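Local coordinates for 5-carboxymethyl-2-hydroxymuconate delta-isomerase (PDB 4JJ9), which probably catalyses the isomerisation of 5-carboxymethyl-2-hydroxymuconate to 5-carboxy-2-oxohept-3-enedioate during homoprotocatechuate breakdown, at residues Ile28-Asn33 / Ala72-His77; Arg45-Ala50 / Glu119-Ala124; Leu101-Gly106 / Phe142-Gly147. All blocks are in the same frame, centred on the assembly; numbering follows the deposited sequence.

Contact 1: residues Ile28-Asn33 / Ala72-His77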
loop_
_atom_site.group_PDB
_atom_site.type_symbol
_atom_site.label_atom_id
_atom_site.label_comp_id
_atom_site.label_asym_id
_atom_site.label_seq_id
_atom_site.Cartn_x
_atom_site.Cartn_y
_atom_site.Cartn_z
ATOM N N ILE A 28 -0.686 -5.487 -6.772
ATOM C CA ILE A 28 0.158 -6.647 -6.535
ATOM C C ILE A 28 1.477 -6.194 -5.913
ATOM O O ILE A 28 2.184 -5.350 -6.469
ATOM C CB ILE A 28 0.467 -7.433 -7.827
ATOM C CG1 ILE A 28 -0.810 -7.684 -8.648
ATOM C CG2 ILE A 28 1.185 -8.738 -7.459
ATOM C CD1 ILE A 28 -0.549 -8.426 -9.975
ATOM N N LEU A 29 1.781 -6.739 -4.742
ATOM C CA LEU A 29 3.071 -6.522 -4.090
ATOM C C LEU A 29 3.809 -7.851 -4.153
ATOM O O LEU A 29 3.302 -8.858 -3.660
ATOM C CB LEU A 29 2.878 -6.104 -2.633
ATOM C CG LEU A 29 1.958 -4.917 -2.357
ATOM C CD1 LEU A 29 1.988 -4.633 -0.862
ATOM C CD2 LEU A 29 2.420 -3.695 -3.155
ATOM N N TYR A 30 4.991 -7.855 -4.758
ATOM C CA TYR A 30 5.715 -9.105 -4.966
ATOM C C TYR A 30 7.221 -8.948 -4.811
ATOM O O TYR A 30 7.758 -7.845 -4.927
ATOM C CB TYR A 30 5.356 -9.729 -6.324
ATOM C CG TYR A 30 5.798 -8.943 -7.538
ATOM C CD1 TYR A 30 5.053 -7.845 -7.997
ATOM C CD2 TYR A 30 6.945 -9.314 -8.245
ATOM C CE1 TYR A 30 5.451 -7.132 -9.129
ATOM C CE2 TYR A 30 7.346 -8.617 -9.377
ATOM C CZ TYR A 30 6.597 -7.521 -9.808
ATOM O OH TYR A 30 7.009 -6.824 -10.912
ATOM N N SER A 31 7.899 -10.055 -4.519
ATOM C CA SER A 31 9.352 -10.039 -4.413
ATOM C C SER A 31 9.997 -9.824 -5.794
ATOM O O SER A 31 9.589 -10.431 -6.789
ATOM C CB SER A 31 9.861 -11.331 -3.751
ATOM O OG SER A 31 9.423 -12.470 -4.475
ATOM N N GLY A 32 11.004 -8.953 -5.840
ATOM C CA GLY A 32 11.570 -8.479 -7.107
ATOM C C GLY A 32 12.171 -9.578 -7.962
ATOM O O GLY A 32 12.262 -9.437 -9.186
ATOM N N ASN A 33 12.585 -10.672 -7.324
ATOM C CA ASN A 33 13.135 -11.815 -8.064
ATOM C C ASN A 33 12.166 -12.444 -9.071
ATOM O O ASN A 33 12.596 -13.107 -10.017
ATOM C CB ASN A 33 13.725 -12.884 -7.121
ATOM C CG ASN A 33 12.697 -13.471 -6.144
ATOM O OD1 ASN A 33 11.575 -12.973 -5.997
ATOM N ND2 ASN A 33 13.093 -14.546 -5.466
ATOM N N ALA A 72 1.349 -3.324 -10.288
ATOM C CA ALA A 72 2.252 -4.314 -9.719
ATOM C C ALA A 72 3.582 -3.688 -9.330
ATOM O O ALA A 72 4.208 -2.983 -10.131
ATOM C CB ALA A 72 2.470 -5.457 -10.690
ATOM N N TYR A 73 4.001 -3.960 -8.100
ATOM C CA TYR A 73 5.223 -3.377 -7.528
ATOM C C TYR A 73 6.216 -4.440 -7.069
ATOM O O TYR A 73 5.981 -5.108 -6.065
ATOM C CB TYR A 73 4.875 -2.495 -6.326
ATOM C CG TYR A 73 4.209 -1.191 -6.669
ATOM C CD1 TYR A 73 4.958 -0.105 -7.130
ATOM C CD2 TYR A 73 2.830 -1.034 -6.531
ATOM C CE1 TYR A 73 4.340 1.113 -7.436
ATOM C CE2 TYR A 73 2.205 0.187 -6.833
ATOM C CZ TYR A 73 2.971 1.247 -7.289
ATOM O OH TYR A 73 2.369 2.458 -7.605
ATOM N N PRO A 74 7.339 -4.589 -7.790
ATOM C CA PRO A 74 8.390 -5.477 -7.292
ATOM C C PRO A 74 9.161 -4.842 -6.133
ATOM O O PRO A 74 9.638 -3.707 -6.239
ATOM C CB PRO A 74 9.308 -5.665 -8.506
ATOM C CG PRO A 74 9.059 -4.481 -9.387
ATOM C CD PRO A 74 7.666 -3.993 -9.102
ATOM N N ALA A 75 9.280 -5.570 -5.031
ATOM C CA ALA A 75 10.058 -5.096 -3.894
ATOM C C ALA A 75 11.531 -5.448 -4.094
ATOM O O ALA A 75 11.864 -6.609 -4.348
ATOM C CB ALA A 75 9.518 -5.706 -2.588
ATOM N N PRO A 76 12.421 -4.449 -3.979
ATOM C CA PRO A 76 13.860 -4.715 -4.136
ATOM C C PRO A 76 14.497 -5.395 -2.925
ATOM O O PRO A 76 15.600 -5.950 -3.035
ATOM C CB PRO A 76 14.456 -3.317 -4.319
ATOM C CG PRO A 76 13.504 -2.402 -3.643
ATOM C CD PRO A 76 12.135 -3.016 -3.772
ATOM N N HIS A 77 13.817 -5.332 -1.781
ATOM C CA HIS A 77 14.310 -5.909 -0.534
ATOM C C HIS A 77 13.175 -6.693 0.088
ATOM O O HIS A 77 12.043 -6.213 0.157
ATOM C CB HIS A 77 14.794 -4.814 0.430
ATOM C CG HIS A 77 15.759 -3.857 -0.192
ATOM N ND1 HIS A 77 17.031 -4.228 -0.579
ATOM C CD2 HIS A 77 15.635 -2.548 -0.509
ATOM C CE1 HIS A 77 17.647 -3.186 -1.109
ATOM N NE2 HIS A 77 16.819 -2.157 -1.083
#
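The side chain of Tyr-30 is set with CG between its own backbone N and carbonyl carbon (chi1 66°), which lays the phenol alongside Pro-74 on the neighbouring parallel strand. This pair joins the two strands of a beta-alpha-beta unit, whose connecting helix 40-51 covers the face carrying Ile-28, Tyr-30 and Ala-72. Pro-74 CA lies over one face of the phenol, displaced toward its rim. From there the pyrrolidine follows the ring outward, with Pro-74 CB 3.5 Å from Tyr-30 CZ and Pro-74 CD 3.4 Å from Tyr-30 OH. The same hydroxyl is hydrogen-bonded to Asp-35, which fixes the far end of the ring. Ala-72 CB, 3.8 Å from Tyr-30 CE1, packs nearer the start of the strand.

The backbone pairing explains how a proline is accommodated. Tyr-30 bonds to the residues before and after Pro-74: Ala-75 N donates to Tyr-30 O at 2.7 Å, and Tyr-30 N donates to Tyr-73 O at 3.2 Å. The missing N-H of Pro-74 therefore costs this pairing nothing. Tyr-73 O also accepts a bond from Tyr-73 OH of the second subunit, so one carbonyl serves both sheet and trimer. On the face carrying Leu-29 and Tyr-73, the two side chains slant across each other, Leu-29 CD2 coming to 4.2 Å from Tyr-73 CB, close to where the neighbouring subunits pack. Farther along, Gly-32 N reaches Ala-75 O at 2.9 Å, through a bond bent to 131° at the hydrogen.

Contact 2: residues Arg45-Ala50 / Glu119-Ala124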
loop_
_atom_site.group_PDB
_atom_site.type_symbol
_atom_site.label_atom_id
_atom_site.label_comp_id
_atom_site.label_asym_id
_atom_site.label_seq_id
_atom_site.Cartn_x
_atom_site.Cartn_y
_atom_site.Cartn_z
ATOM N N ARG A 45 -2.380 -7.296 -17.282
ATOM C CA ARG A 45 -3.356 -7.258 -18.378
ATOM C C ARG A 45 -4.349 -8.401 -18.271
ATOM O O ARG A 45 -5.559 -8.200 -18.428
ATOM C CB ARG A 45 -2.661 -7.275 -19.747
ATOM C CG ARG A 45 -1.904 -5.995 -20.064
ATOM C CD ARG A 45 -1.421 -5.949 -21.521
ATOM N NE ARG A 45 -0.336 -6.894 -21.819
ATOM C CZ ARG A 45 0.947 -6.705 -21.517
ATOM N NH1 ARG A 45 1.346 -5.610 -20.881
ATOM N NH2 ARG A 45 1.841 -7.628 -21.842
ATOM N N GLY A 46 -3.838 -9.597 -17.984
ATOM C CA GLY A 46 -4.681 -10.780 -17.817
ATOM C C GLY A 46 -5.672 -10.642 -16.675
ATOM O O GLY A 46 -6.817 -11.094 -16.775
ATOM N N LEU A 47 -5.231 -10.022 -15.582
ATOM C CA LEU A 47 -6.098 -9.809 -14.421
ATOM C C LEU A 47 -7.183 -8.773 -14.698
ATOM O O LEU A 47 -8.332 -8.949 -14.279
ATOM C CB LEU A 47 -5.284 -9.433 -13.179
ATOM C CG LEU A 47 -4.475 -10.582 -12.563
ATOM C CD1 LEU A 47 -3.442 -10.052 -11.553
ATOM C CD2 LEU A 47 -5.380 -11.643 -11.918
ATOM N N ALA A 48 -6.814 -7.706 -15.408
ATOM C CA ALA A 48 -7.769 -6.662 -15.800
ATOM C C ALA A 48 -8.825 -7.252 -16.730
ATOM O O ALA A 48 -10.019 -7.006 -16.553
ATOM C CB ALA A 48 -7.055 -5.495 -16.467
ATOM N N ASP A 49 -8.382 -8.047 -17.702
ATOM C CA ASP A 49 -9.296 -8.767 -18.594
ATOM C C ASP A 49 -10.280 -9.621 -17.801
ATOM O O ASP A 49 -11.480 -9.618 -18.084
ATOM C CB ASP A 49 -8.521 -9.644 -19.579
ATOM C CG ASP A 49 -7.868 -8.844 -20.691
ATOM O OD1 ASP A 49 -8.083 -7.616 -20.773
ATOM O OD2 ASP A 49 -7.128 -9.455 -21.492
ATOM N N ALA A 50 -9.766 -10.333 -16.796
ATOM C CA ALA A 50 -10.596 -11.183 -15.947
ATOM C C ALA A 50 -11.617 -10.388 -15.128
ATOM O O ALA A 50 -12.760 -10.819 -14.982
ATOM C CB ALA A 50 -9.733 -12.038 -15.038
ATOM N N GLU A 119 -13.668 -15.631 -6.900
ATOM C CA GLU A 119 -13.423 -16.850 -7.678
ATOM C C GLU A 119 -12.878 -16.588 -9.084
ATOM O O GLU A 119 -11.907 -17.228 -9.499
ATOM C CB GLU A 119 -14.690 -17.706 -7.739
ATOM C CG GLU A 119 -15.053 -18.340 -6.404
ATOM C CD GLU A 119 -14.082 -19.415 -5.987
ATOM O OE1 GLU A 119 -13.944 -20.415 -6.732
ATOM O OE2 GLU A 119 -13.458 -19.264 -4.912
ATOM N N THR A 120 -13.495 -15.646 -9.801
ATOM C CA THR A 120 -13.084 -15.289 -11.161
ATOM C C THR A 120 -11.638 -14.774 -11.181
ATOM O O THR A 120 -10.804 -15.240 -11.970
ATOM C CB THR A 120 -14.043 -14.242 -11.794
ATOM O OG1 THR A 120 -15.390 -14.739 -11.762
ATOM C CG2 THR A 120 -13.659 -13.943 -13.239
ATOM N N ILE A 121 -11.336 -13.831 -10.296
ATOM C CA ILE A 121 -9.994 -13.244 -10.262
ATOM C C ILE A 121 -8.932 -14.234 -9.758
ATOM O O ILE A 121 -7.840 -14.319 -10.339
ATOM C CB ILE A 121 -9.975 -11.907 -9.492
ATOM C CG1 ILE A 121 -10.875 -10.889 -10.207
ATOM C CG2 ILE A 121 -8.546 -11.366 -9.389
ATOM C CD1 ILE A 121 -11.301 -9.719 -9.347
ATOM N N ALA A 122 -9.262 -14.995 -8.713
ATOM C CA ALA A 122 -8.359 -16.019 -8.184
ATOM C C ALA A 122 -8.038 -17.079 -9.243
ATOM O O ALA A 122 -6.890 -17.482 -9.389
ATOM C CB ALA A 122 -8.940 -16.669 -6.946
ATOM N N GLN A 123 -9.053 -17.521 -9.981
ATOM C CA GLN A 123 -8.833 -18.499 -11.057
ATOM C C GLN A 123 -7.934 -17.946 -12.166
ATOM O O GLN A 123 -7.081 -18.665 -12.699
ATOM C CB GLN A 123 -10.170 -19.011 -11.615
ATOM C CG GLN A 123 -10.850 -20.019 -10.691
ATOM C CD GLN A 123 -12.318 -20.265 -11.017
ATOM O OE1 GLN A 123 -12.784 -19.992 -12.127
ATOM N NE2 GLN A 123 -13.054 -20.790 -10.044
ATOM N N ALA A 124 -8.122 -16.671 -12.504
ATOM C CA ALA A 124 -7.260 -15.984 -13.465
ATOM C C ALA A 124 -5.828 -15.861 -12.939
ATOM O O ALA A 124 -4.869 -16.080 -13.674
ATOM C CB ALA A 124 -7.818 -14.617 -13.792
#
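Segments 45-50 and 119-124, parts of helices 40-51 and 111-135, run nearly antiparallel, with their axes 9.2 Å apart at closest approach, 154° between their directions, and their nearest CA atoms, those of Ala-50 and Ile-121, 6.1 Å apart. The close approach is consistent with small side chains at its nearest point. Ala-50 and Ala-124 both direct their methyl groups at the opposing helix, and Ala-50 CB meets Ala-124 CB at 3.4 Å, tighter than ordinary carbon-carbon contact.

Larger side chains fill in beside this pair. Leu-47 holds CG beside its backbone N and anti to the carbonyl carbon (chi1 -72°), and its CD2 branch extends across the gap. Leu-47 CD2 lies 4.1 Å from Ile-121 CG2, the leucine and isoleucine side chains crossing at about a right angle, and 4.3 Å from Ala-124 CB; Ile-121 O is also near. A single leucine methyl thus bridges two residues about one helical turn apart. Thr-120 contributes its apolar branch: CG2 is anti to the backbone N and comes to 3.7 Å from Ala-50 O. Its hydroxyl oxygen OG1 is turned back along its own helix, where it is hydrogen-bonded to Arg-116 O.

Both helices lie on one face of the sheet, forming the helical layer of this alpha/beta fold. Leu-47 rests on Ile-28 and Leu-101, and Ile-121 on Leu-26, Leu-103 and Phe-142. Their flanks meet different chains: Ala-48 packs on Ala-79 of the third subunit, and Ala-122 on Tyr-151 of the second. With no hydrogen bond joining the two segments, the spacing is set by methyl contacts, so shape rather than directional bonding defines how the helices fit.

Contact 3: residues Leu101-Gly106 / Phe142-Gly147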
loop_
_atom_site.group_PDB
_atom_site.type_symbol
_atom_site.label_atom_id
_atom_site.label_comp_id
_atom_site.label_asym_id
_atom_site.label_seq_id
_atom_site.Cartn_x
_atom_site.Cartn_y
_atom_site.Cartn_z
ATOM N N LEU A 101 -1.738 -10.238 -3.744
ATOM C CA LEU A 101 -2.683 -9.523 -4.606
ATOM C C LEU A 101 -3.843 -9.022 -3.753
ATOM O O LEU A 101 -4.411 -9.773 -2.959
ATOM C CB LEU A 101 -3.223 -10.454 -5.709
ATOM C CG LEU A 101 -2.298 -10.974 -6.820
ATOM C CD1 LEU A 101 -1.251 -11.925 -6.245
ATOM C CD2 LEU A 101 -3.150 -11.697 -7.851
ATOM N N ASN A 102 -4.175 -7.742 -3.894
ATOM C CA ASN A 102 -5.244 -7.160 -3.105
ATOM C C ASN A 102 -6.174 -6.383 -4.017
ATOM O O ASN A 102 -5.741 -5.450 -4.694
ATOM C CB ASN A 102 -4.657 -6.251 -2.012
ATOM C CG ASN A 102 -5.728 -5.611 -1.136
ATOM O OD1 ASN A 102 -6.398 -4.664 -1.555
ATOM N ND2 ASN A 102 -5.866 -6.099 0.090
ATOM N N LEU A 103 -7.439 -6.791 -4.051
ATOM C CA LEU A 103 -8.471 -6.036 -4.757
ATOM C C LEU A 103 -9.241 -5.213 -3.740
ATOM O O LEU A 103 -9.740 -5.755 -2.746
ATOM C CB LEU A 103 -9.438 -6.979 -5.488
ATOM C CG LEU A 103 -10.642 -6.279 -6.145
ATOM C CD1 LEU A 103 -10.187 -5.316 -7.237
ATOM C CD2 LEU A 103 -11.627 -7.293 -6.705
ATOM N N ARG A 104 -9.330 -3.908 -3.988
ATOM C CA ARG A 104 -10.161 -3.029 -3.176
ATOM C C ARG A 104 -11.408 -2.736 -3.999
ATOM O O ARG A 104 -11.318 -2.155 -5.078
ATOM C CB ARG A 104 -9.414 -1.741 -2.818
ATOM C CG ARG A 104 -10.154 -0.860 -1.813
ATOM C CD ARG A 104 -9.442 0.454 -1.630
ATOM N NE ARG A 104 -10.286 1.439 -0.955
ATOM C CZ ARG A 104 -9.949 2.086 0.155
ATOM N NH1 ARG A 104 -8.773 1.863 0.729
ATOM N NH2 ARG A 104 -10.791 2.974 0.688
HETATM N N MSE A 105 -12.561 -3.169 -3.500
HETATM C CA MSE A 105 -13.821 -3.011 -4.229
HETATM C C MSE A 105 -14.812 -2.160 -3.444
HETATM O O MSE A 105 -14.588 -1.863 -2.276
HETATM C CB MSE A 105 -14.420 -4.371 -4.619
HETATM C CG MSE A 105 -15.035 -5.195 -3.494
HETATM SE SE MSE A 105 -15.782 -6.881 -4.210
HETATM C CE MSE A 105 -17.360 -6.192 -5.149
ATOM N N GLY A 106 -15.907 -1.785 -4.092
ATOM C CA GLY A 106 -16.896 -0.912 -3.470
ATOM C C GLY A 106 -17.847 -1.612 -2.513
ATOM O O GLY A 106 -18.073 -2.826 -2.601
ATOM N N PHE A 142 -4.285 -13.929 -2.378
ATOM C CA PHE A 142 -5.196 -12.930 -2.938
ATOM C C PHE A 142 -6.289 -12.614 -1.925
ATOM O O PHE A 142 -6.910 -13.518 -1.362
ATOM C CB PHE A 142 -5.790 -13.441 -4.259
ATOM C CG PHE A 142 -6.957 -12.629 -4.774
ATOM C CD1 PHE A 142 -6.842 -11.254 -4.990
ATOM C CD2 PHE A 142 -8.165 -13.254 -5.085
ATOM C CE1 PHE A 142 -7.920 -10.511 -5.465
ATOM C CE2 PHE A 142 -9.248 -12.517 -5.574
ATOM C CZ PHE A 142 -9.123 -11.147 -5.764
ATOM N N GLN A 143 -6.519 -11.321 -1.691
ATOM C CA GLN A 143 -7.560 -10.878 -0.756
ATOM C C GLN A 143 -8.388 -9.797 -1.408
ATOM O O GLN A 143 -7.871 -9.022 -2.207
ATOM C CB GLN A 143 -6.951 -10.330 0.541
ATOM C CG GLN A 143 -6.185 -11.381 1.345
ATOM C CD GLN A 143 -5.730 -10.884 2.711
ATOM O OE1 GLN A 143 -5.121 -9.824 2.839
ATOM N NE2 GLN A 143 -6.003 -11.675 3.738
ATOM N N ILE A 144 -9.673 -9.763 -1.068
ATOM C CA ILE A 144 -10.540 -8.656 -1.474
ATOM C C ILE A 144 -10.958 -7.878 -0.240
ATOM O O ILE A 144 -11.498 -8.456 0.696
ATOM C CB ILE A 144 -11.814 -9.134 -2.192
ATOM C CG1 ILE A 144 -11.468 -9.837 -3.498
ATOM C CG2 ILE A 144 -12.721 -7.947 -2.486
ATOM C CD1 ILE A 144 -12.706 -10.436 -4.190
ATOM N N ASP A 145 -10.691 -6.572 -0.244
ATOM C CA ASP A 145 -11.150 -5.675 0.814
ATOM C C ASP A 145 -12.272 -4.805 0.264
ATOM O O ASP A 145 -12.289 -4.490 -0.926
ATOM C CB ASP A 145 -10.023 -4.747 1.274
ATOM C CG ASP A 145 -8.962 -5.449 2.088
ATOM O OD1 ASP A 145 -9.291 -6.424 2.801
ATOM O OD2 ASP A 145 -7.790 -4.995 2.029
ATOM N N VAL A 146 -13.207 -4.417 1.130
ATOM C CA VAL A 146 -14.232 -3.445 0.747
ATOM C C VAL A 146 -13.779 -2.072 1.251
ATOM O O VAL A 146 -13.459 -1.907 2.426
ATOM C CB VAL A 146 -15.620 -3.818 1.325
ATOM C CG1 VAL A 146 -16.625 -2.695 1.100
ATOM C CG2 VAL A 146 -16.128 -5.120 0.709
ATOM N N GLY A 147 -13.722 -1.095 0.351
ATOM C CA GLY A 147 -13.309 0.253 0.727
ATOM C C GLY A 147 -14.240 0.825 1.776
ATOM O O GLY A 147 -15.462 0.744 1.634
HETATM O O HOH W 1 -7.162 -2.858 0.165
#
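Asp-145 OD2 is gripped by three partners: within the strand pair Asn-102 ND2 and a water, and from outside it Arg-104 NH1 of the second subunit, which forms an intersubunit salt bridge. The strands are the parallel pair of a beta-alpha-beta unit, closed by helix 111-135, in the trimeric fold of the tautomerase superfamily. Asn-102 CG stands anti to the backbone N (chi1 -180°), and this carries the amide across to the carboxylate. The 2.9 Å bond from Asn-102 ND2 to Asp-145 OD2 is almost straight and lies in the amide plane, yet it meets the oxygen from above the carboxylate plane, the two planes being 58° apart. The water closes a second path, donating to Asn-102 OD1 at 2.6 Å and to Asp-145 OD2 at 2.9 Å. So much donation would be expected to stabilise the negative charge. The trimer repeats the link, since Arg-104 in turn pairs with Asp-145 of the third subunit.

The opposite face is apolar and turned to the helices. Phe-142 presents its ring edge to Leu-103, with CE1 3.8 Å from Leu-103 CB, while Ile-144 lies beside Leu-103. Five backbone hydrogen bonds join the strands, the last from Gly-147 N to Met-105 O at 2.9 Å. Nearby, the selenium of selenomethionine Met-105, atom SE, touches Ile-144 CG2 at 3.7 Å.

How the contacts relate
Contacts 1 and 3 are both parallel strand pairs, one in each beta-alpha-beta unit, and they meet in a single sheet where strands 25-31 and 97-105 are neighbours. Contact 2 joins the helices of the two units on top of that sheet. Leu-47 CD1 lies 3.7 Å from Ile-28 CD1 of contact 1, and Ile-121 CD1 3.6 Å from Leu-103 CD2 of contact 3, so the three share one apolar layer. Chemistry follows position. The strand pairs combine backbone bonding with a second face given to the trimer, centred in contact 1 on Tyr-73, which bonds to its own copies, and charged in contact 3. Contact 1 is buried, contacts 2 and 3 only partly so; contact 2 relies on methyl packing.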